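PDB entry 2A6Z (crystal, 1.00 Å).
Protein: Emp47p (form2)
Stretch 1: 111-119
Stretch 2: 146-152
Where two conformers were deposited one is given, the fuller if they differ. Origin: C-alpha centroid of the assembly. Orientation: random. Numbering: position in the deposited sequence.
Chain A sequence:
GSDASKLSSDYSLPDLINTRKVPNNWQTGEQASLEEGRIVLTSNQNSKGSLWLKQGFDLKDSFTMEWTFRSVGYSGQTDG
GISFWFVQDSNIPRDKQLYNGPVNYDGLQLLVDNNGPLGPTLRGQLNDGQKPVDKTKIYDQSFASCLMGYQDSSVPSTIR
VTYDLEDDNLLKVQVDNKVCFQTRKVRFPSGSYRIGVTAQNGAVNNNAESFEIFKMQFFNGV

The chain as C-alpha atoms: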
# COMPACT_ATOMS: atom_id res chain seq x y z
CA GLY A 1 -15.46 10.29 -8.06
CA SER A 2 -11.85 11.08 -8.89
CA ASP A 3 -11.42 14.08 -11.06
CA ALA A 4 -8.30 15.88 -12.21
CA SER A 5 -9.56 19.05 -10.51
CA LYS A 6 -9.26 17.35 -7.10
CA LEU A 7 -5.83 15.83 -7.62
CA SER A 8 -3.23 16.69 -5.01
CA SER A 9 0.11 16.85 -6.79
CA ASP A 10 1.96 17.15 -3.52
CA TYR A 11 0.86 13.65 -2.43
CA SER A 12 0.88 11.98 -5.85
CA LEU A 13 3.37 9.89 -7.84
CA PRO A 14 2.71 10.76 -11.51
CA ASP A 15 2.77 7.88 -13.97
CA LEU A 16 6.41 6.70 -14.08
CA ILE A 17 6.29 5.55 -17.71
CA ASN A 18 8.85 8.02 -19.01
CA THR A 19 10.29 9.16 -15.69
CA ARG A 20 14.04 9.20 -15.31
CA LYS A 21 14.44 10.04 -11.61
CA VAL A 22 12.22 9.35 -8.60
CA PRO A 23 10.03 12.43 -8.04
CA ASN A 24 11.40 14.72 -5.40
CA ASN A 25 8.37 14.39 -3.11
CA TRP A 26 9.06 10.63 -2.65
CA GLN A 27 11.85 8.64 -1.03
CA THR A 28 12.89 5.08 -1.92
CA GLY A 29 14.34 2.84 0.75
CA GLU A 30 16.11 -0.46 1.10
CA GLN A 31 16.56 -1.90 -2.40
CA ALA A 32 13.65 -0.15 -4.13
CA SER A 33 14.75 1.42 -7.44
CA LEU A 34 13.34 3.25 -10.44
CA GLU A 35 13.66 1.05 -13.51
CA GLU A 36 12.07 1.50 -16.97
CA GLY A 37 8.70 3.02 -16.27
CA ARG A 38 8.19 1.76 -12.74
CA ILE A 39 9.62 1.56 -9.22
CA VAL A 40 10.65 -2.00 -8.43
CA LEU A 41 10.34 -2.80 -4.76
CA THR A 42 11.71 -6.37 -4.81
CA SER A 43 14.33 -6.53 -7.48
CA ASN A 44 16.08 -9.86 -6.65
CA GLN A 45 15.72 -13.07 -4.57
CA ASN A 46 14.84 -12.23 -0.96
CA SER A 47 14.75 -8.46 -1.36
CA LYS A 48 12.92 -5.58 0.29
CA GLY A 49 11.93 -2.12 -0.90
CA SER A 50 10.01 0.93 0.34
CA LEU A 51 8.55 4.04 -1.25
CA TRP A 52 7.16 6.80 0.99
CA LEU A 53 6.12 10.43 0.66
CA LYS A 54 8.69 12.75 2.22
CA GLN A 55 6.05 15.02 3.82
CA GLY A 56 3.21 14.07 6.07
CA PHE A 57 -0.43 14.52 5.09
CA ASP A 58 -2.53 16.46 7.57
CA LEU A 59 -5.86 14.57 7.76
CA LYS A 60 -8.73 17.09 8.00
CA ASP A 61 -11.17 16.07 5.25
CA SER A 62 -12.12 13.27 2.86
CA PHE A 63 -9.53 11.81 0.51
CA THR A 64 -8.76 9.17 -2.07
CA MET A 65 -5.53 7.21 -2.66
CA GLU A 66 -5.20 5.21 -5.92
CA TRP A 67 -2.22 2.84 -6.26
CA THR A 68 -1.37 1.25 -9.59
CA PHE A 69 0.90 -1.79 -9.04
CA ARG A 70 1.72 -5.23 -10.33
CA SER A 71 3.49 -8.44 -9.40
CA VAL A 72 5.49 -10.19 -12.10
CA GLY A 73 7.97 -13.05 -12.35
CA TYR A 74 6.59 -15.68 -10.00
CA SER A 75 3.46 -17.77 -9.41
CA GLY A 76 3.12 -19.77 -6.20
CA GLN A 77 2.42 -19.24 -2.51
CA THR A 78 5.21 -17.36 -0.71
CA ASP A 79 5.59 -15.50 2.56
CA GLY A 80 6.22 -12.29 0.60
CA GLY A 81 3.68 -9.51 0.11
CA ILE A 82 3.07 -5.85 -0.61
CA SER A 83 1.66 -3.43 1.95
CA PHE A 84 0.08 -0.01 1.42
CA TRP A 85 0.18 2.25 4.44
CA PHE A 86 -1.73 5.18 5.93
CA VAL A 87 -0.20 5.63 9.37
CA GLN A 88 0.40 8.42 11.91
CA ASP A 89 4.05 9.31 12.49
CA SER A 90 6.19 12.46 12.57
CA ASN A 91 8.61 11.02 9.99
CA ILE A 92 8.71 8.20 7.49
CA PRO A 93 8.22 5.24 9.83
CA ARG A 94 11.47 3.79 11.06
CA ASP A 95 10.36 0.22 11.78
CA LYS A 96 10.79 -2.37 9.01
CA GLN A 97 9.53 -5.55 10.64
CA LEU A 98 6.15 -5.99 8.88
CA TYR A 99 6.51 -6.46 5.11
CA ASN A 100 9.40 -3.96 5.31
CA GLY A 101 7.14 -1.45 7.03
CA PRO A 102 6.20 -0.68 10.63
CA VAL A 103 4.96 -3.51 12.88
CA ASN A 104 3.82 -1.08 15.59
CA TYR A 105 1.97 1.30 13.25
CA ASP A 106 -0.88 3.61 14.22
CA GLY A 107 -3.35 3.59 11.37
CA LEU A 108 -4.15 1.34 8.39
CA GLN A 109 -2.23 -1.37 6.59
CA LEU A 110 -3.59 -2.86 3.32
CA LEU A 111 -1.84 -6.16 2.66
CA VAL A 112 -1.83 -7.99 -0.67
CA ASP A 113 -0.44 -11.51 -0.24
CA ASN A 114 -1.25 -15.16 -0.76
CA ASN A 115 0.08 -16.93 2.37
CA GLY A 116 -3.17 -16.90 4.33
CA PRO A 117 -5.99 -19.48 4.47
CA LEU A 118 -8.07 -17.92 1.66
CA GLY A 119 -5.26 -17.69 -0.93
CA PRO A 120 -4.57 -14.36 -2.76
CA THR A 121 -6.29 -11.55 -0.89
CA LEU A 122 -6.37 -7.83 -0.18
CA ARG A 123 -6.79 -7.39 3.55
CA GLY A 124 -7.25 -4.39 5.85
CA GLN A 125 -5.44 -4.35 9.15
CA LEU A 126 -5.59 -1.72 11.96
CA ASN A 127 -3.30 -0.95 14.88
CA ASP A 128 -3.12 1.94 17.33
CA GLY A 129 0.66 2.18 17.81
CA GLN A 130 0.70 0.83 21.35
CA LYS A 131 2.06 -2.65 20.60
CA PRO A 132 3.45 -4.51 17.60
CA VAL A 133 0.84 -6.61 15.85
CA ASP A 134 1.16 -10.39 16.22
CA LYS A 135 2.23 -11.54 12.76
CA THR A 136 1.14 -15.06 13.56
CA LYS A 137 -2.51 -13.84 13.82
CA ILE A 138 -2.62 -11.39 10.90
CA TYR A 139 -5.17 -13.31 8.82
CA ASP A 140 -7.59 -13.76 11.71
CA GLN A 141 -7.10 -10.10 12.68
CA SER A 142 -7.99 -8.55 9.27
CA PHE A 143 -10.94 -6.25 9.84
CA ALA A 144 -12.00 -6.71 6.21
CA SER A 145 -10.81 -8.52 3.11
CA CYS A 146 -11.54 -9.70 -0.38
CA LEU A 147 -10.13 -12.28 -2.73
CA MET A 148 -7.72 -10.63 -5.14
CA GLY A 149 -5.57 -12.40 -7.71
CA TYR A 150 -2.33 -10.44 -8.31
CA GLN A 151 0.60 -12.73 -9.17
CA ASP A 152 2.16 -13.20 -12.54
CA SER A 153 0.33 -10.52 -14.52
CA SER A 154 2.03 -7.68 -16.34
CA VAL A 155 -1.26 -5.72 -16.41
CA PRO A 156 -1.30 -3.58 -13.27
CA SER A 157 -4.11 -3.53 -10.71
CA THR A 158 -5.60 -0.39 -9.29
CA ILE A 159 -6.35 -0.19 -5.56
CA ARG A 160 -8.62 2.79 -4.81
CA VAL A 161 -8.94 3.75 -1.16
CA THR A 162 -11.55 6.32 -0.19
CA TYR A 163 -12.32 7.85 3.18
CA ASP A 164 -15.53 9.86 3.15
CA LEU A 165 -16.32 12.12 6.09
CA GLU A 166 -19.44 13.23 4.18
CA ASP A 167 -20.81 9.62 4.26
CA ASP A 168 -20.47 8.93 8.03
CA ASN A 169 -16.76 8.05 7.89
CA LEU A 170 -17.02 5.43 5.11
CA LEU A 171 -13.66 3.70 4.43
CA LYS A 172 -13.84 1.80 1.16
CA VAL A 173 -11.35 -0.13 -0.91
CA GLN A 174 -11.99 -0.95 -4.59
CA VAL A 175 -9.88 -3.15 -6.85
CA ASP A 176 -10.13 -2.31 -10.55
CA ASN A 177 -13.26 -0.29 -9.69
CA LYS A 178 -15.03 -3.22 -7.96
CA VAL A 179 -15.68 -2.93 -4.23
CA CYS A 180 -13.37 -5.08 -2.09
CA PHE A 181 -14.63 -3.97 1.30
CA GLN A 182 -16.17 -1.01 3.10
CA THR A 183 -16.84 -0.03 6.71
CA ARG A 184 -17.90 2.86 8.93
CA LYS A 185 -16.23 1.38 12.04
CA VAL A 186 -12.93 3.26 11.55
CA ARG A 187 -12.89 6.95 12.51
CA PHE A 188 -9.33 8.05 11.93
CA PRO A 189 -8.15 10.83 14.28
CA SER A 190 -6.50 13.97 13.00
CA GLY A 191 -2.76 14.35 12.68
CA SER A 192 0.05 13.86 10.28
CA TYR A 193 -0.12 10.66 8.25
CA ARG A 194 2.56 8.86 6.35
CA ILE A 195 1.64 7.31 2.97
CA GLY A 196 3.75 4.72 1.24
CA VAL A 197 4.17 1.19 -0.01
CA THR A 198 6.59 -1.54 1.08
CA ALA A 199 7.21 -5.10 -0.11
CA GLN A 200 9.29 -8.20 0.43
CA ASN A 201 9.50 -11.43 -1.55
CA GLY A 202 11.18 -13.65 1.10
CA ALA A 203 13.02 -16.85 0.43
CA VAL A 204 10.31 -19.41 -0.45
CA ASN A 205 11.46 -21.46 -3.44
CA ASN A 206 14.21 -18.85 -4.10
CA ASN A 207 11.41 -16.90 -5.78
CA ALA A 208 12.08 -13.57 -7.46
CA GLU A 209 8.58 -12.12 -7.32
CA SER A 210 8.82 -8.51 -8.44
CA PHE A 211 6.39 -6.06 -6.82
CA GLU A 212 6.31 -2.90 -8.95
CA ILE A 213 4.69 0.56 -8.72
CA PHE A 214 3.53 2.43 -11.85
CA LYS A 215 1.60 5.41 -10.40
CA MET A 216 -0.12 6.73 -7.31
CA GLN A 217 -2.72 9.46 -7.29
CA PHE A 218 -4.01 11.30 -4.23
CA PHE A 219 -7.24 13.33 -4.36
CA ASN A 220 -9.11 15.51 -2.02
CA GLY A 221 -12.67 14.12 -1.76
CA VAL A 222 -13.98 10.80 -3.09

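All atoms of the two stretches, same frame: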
# COMPACT_ATOMS: atom_id res chain seq x y z
N LEU A 111 -2.81 -5.12 3.02
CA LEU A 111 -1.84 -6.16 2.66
C LEU A 111 -2.36 -6.96 1.47
O LEU A 111 -3.49 -7.50 1.55
CB LEU A 111 -1.64 -7.11 3.84
CG LEU A 111 -0.75 -8.34 3.55
CD1 LEU A 111 0.68 -7.93 3.21
CD2 LEU A 111 -0.75 -9.25 4.79
N VAL A 112 -1.57 -7.07 0.42
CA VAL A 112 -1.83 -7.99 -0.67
C VAL A 112 -0.81 -9.11 -0.56
O VAL A 112 0.40 -8.90 -0.60
CB VAL A 112 -1.77 -7.27 -2.04
CG1 VAL A 112 -1.88 -8.29 -3.16
CG2 VAL A 112 -2.84 -6.20 -2.13
N ASP A 113 -1.32 -10.34 -0.39
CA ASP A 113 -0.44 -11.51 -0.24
C ASP A 113 -1.25 -12.74 -0.50
O ASP A 113 -2.46 -12.71 -0.78
CB ASP A 113 0.30 -11.54 1.11
CG ASP A 113 -0.47 -12.31 2.18
OD1 ASP A 113 -1.67 -12.03 2.38
OD2 ASP A 113 0.14 -13.25 2.77
N ASN A 114 -0.57 -13.91 -0.43
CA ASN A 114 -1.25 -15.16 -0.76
C ASN A 114 -0.95 -16.26 0.27
O ASN A 114 -1.25 -17.42 -0.01
CB ASN A 114 -0.97 -15.61 -2.17
CG ASN A 114 0.43 -16.14 -2.40
OD1 ASN A 114 1.19 -16.32 -1.46
ND2 ASN A 114 0.75 -16.35 -3.67
N ASN A 115 -0.34 -15.92 1.40
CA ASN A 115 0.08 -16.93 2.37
C ASN A 115 -0.97 -17.28 3.41
O ASN A 115 -0.68 -18.13 4.26
CB ASN A 115 1.37 -16.46 3.07
CG ASN A 115 2.24 -17.64 3.53
OD1 ASN A 115 2.28 -18.70 2.89
ND2 ASN A 115 2.92 -17.42 4.61
N GLY A 116 -2.14 -16.64 3.37
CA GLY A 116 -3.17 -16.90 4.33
C GLY A 116 -4.13 -18.00 3.84
O GLY A 116 -3.99 -18.56 2.77
N PRO A 117 -5.12 -18.28 4.67
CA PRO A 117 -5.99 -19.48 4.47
C PRO A 117 -6.94 -19.34 3.33
O PRO A 117 -7.56 -20.36 2.96
CB PRO A 117 -6.71 -19.63 5.81
CG PRO A 117 -6.63 -18.33 6.47
CD PRO A 117 -5.38 -17.62 5.97
N LEU A 118 -7.09 -18.16 2.75
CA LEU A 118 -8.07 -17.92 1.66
C LEU A 118 -7.34 -17.79 0.32
O LEU A 118 -8.01 -17.56 -0.69
CB LEU A 118 -8.90 -16.66 1.87
CG LEU A 118 -9.58 -16.57 3.26
CD1 LEU A 118 -10.39 -15.30 3.28
CD2 LEU A 118 -10.34 -17.82 3.63
N GLY A 119 -5.99 -17.93 0.31
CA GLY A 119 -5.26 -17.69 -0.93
C GLY A 119 -5.09 -16.20 -1.19
O GLY A 119 -5.12 -15.40 -0.23
N CYS A 146 -10.94 -9.09 0.79
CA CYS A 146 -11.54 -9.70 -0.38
C CYS A 146 -10.52 -10.61 -1.02
O CYS A 146 -9.31 -10.44 -0.86
CB CYS A 146 -12.08 -8.66 -1.38
SG CYS A 146 -10.80 -7.65 -2.16
N LEU A 147 -11.02 -11.55 -1.83
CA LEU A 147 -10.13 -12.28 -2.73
C LEU A 147 -9.62 -11.32 -3.78
O LEU A 147 -10.36 -10.46 -4.28
CB LEU A 147 -10.89 -13.44 -3.39
CG LEU A 147 -11.53 -14.43 -2.41
CD1 LEU A 147 -12.25 -15.52 -3.20
CD2 LEU A 147 -10.50 -15.04 -1.47
N MET A 148 -8.33 -11.47 -4.12
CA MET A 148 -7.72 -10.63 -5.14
C MET A 148 -6.55 -11.37 -5.76
O MET A 148 -5.51 -11.55 -5.13
CB MET A 148 -7.22 -9.31 -4.54
CG MET A 148 -6.74 -8.45 -5.71
SD MET A 148 -5.75 -7.04 -5.07
CE MET A 148 -5.10 -6.42 -6.62
N GLY A 149 -6.72 -11.79 -7.03
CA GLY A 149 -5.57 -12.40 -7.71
C GLY A 149 -4.61 -11.26 -8.17
O GLY A 149 -5.03 -10.21 -8.67
N TYR A 150 -3.33 -11.47 -7.98
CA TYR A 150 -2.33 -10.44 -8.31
C TYR A 150 -1.07 -11.01 -8.94
O TYR A 150 -0.31 -10.26 -9.55
CB TYR A 150 -1.98 -9.54 -7.09
CG TYR A 150 -1.33 -10.37 -6.02
CD1 TYR A 150 0.08 -10.47 -5.93
CD2 TYR A 150 -2.09 -11.10 -5.08
CE1 TYR A 150 0.70 -11.23 -4.98
CE2 TYR A 150 -1.43 -11.88 -4.14
CZ TYR A 150 -0.05 -11.95 -4.06
OH TYR A 150 0.50 -12.76 -3.13
N GLN A 151 -0.72 -12.28 -8.74
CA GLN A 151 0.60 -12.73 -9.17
C GLN A 151 0.64 -12.92 -10.66
O GLN A 151 -0.36 -13.27 -11.29
CB GLN A 151 1.00 -14.12 -8.57
CG GLN A 151 1.34 -13.99 -7.09
CD GLN A 151 1.98 -15.28 -6.63
OE1 GLN A 151 1.52 -16.36 -6.96
NE2 GLN A 151 3.06 -15.18 -5.87
N ASP A 152 1.85 -12.74 -11.19
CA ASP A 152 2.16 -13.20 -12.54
C ASP A 152 1.23 -12.58 -13.58
O ASP A 152 0.77 -13.23 -14.52
CB ASP A 152 2.12 -14.75 -12.56
CG ASP A 152 2.70 -15.37 -13.80
OD1 ASP A 152 2.20 -16.47 -14.17
OD2 ASP A 152 3.63 -14.81 -14.42
O HOH W 1 -1.10 -16.23 -6.06

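Tyr-150 is the centre of this contact, and the other stretch covers more of it than of any other residue here. Its CA-to-CB bond points toward stretch 1. With chi1 at 64° (p) and chi2 at 94°, the side chain lies against Val-112 and the backbone where Asp-113 joins Asn-114. Val-112 packs over one face of the ring. Its CG1 lies 3.6 Å from the centroid of the Tyr-150 ring and 21° off the ring normal, a CH-pi contact. The closest atoms of this pair are Val-112 CG1 and Tyr-150 CD2, 3.4 Å apart. Val-112 has chi1 at 173° (t). This places CG1 over the ring. CG2 is the nearer of the two methyls to Met-148 SD, with Val-112 CG2 4.2 Å from Met-148 SD.

Met-148 is extended, with all three chi angles t. Its CA-to-CB bond points sideways, yet the long chain carries SD to the valine. Two conformers were deposited for this residue, and this description applies to the one given.

The tyrosine hydroxyl reaches the backbone where Asp-113 joins Asn-114. Tyr-150 OH is 3.2 Å from Asp-113 C and 3.1 Å from Asn-114 N. The second pair is close, but its angle is too poor for a hydrogen bond. Asn-114 N lies at the ring edge, near the ring plane. Asn-114 CB is also close, 3.3 Å from Tyr-150 OH.

The Asp-113 side chain leaves the contact, its CA-to-CB bond pointing away. Its chi1 of 92° is between wells. Within its own stretch it accepts a hydrogen bond: Asn-115 N to Asp-113 OD2 is 3.0 Å.

Asn-114 has chi1 at 72° (p), and its CA-to-CB bond points toward stretch 2. Its ND2 comes near Gln-151. Gln-151 has chi1 m and chi2 t, and chi3 is -45°. Asn-114 ND2 and Gln-151 OE1 are 3.4 Å apart. A water links them more clearly. The O of water 1 accepts from Asn-114 ND2 at 3.0 Å and donates to Gln-151 OE1 at 2.8 Å.

At the exposed margin, Leu-118 meets Leu-147. Both leucines have chi1 m and chi2 t. The Leu-147 CA-to-CB bond points sideways, but the end of the side chain comes nearer. Leu-147 CD2 lies 4.0 Å from Leu-118 CB and 3.6 Å from Leu-118 O. Leu-118 sits in a type I turn from Gly-116 to Gly-119, closed by a hydrogen bond from Gly-119 N to Gly-116 O at 3.2 Å. Gly-119 has a positive phi of 78°, which favours glycine.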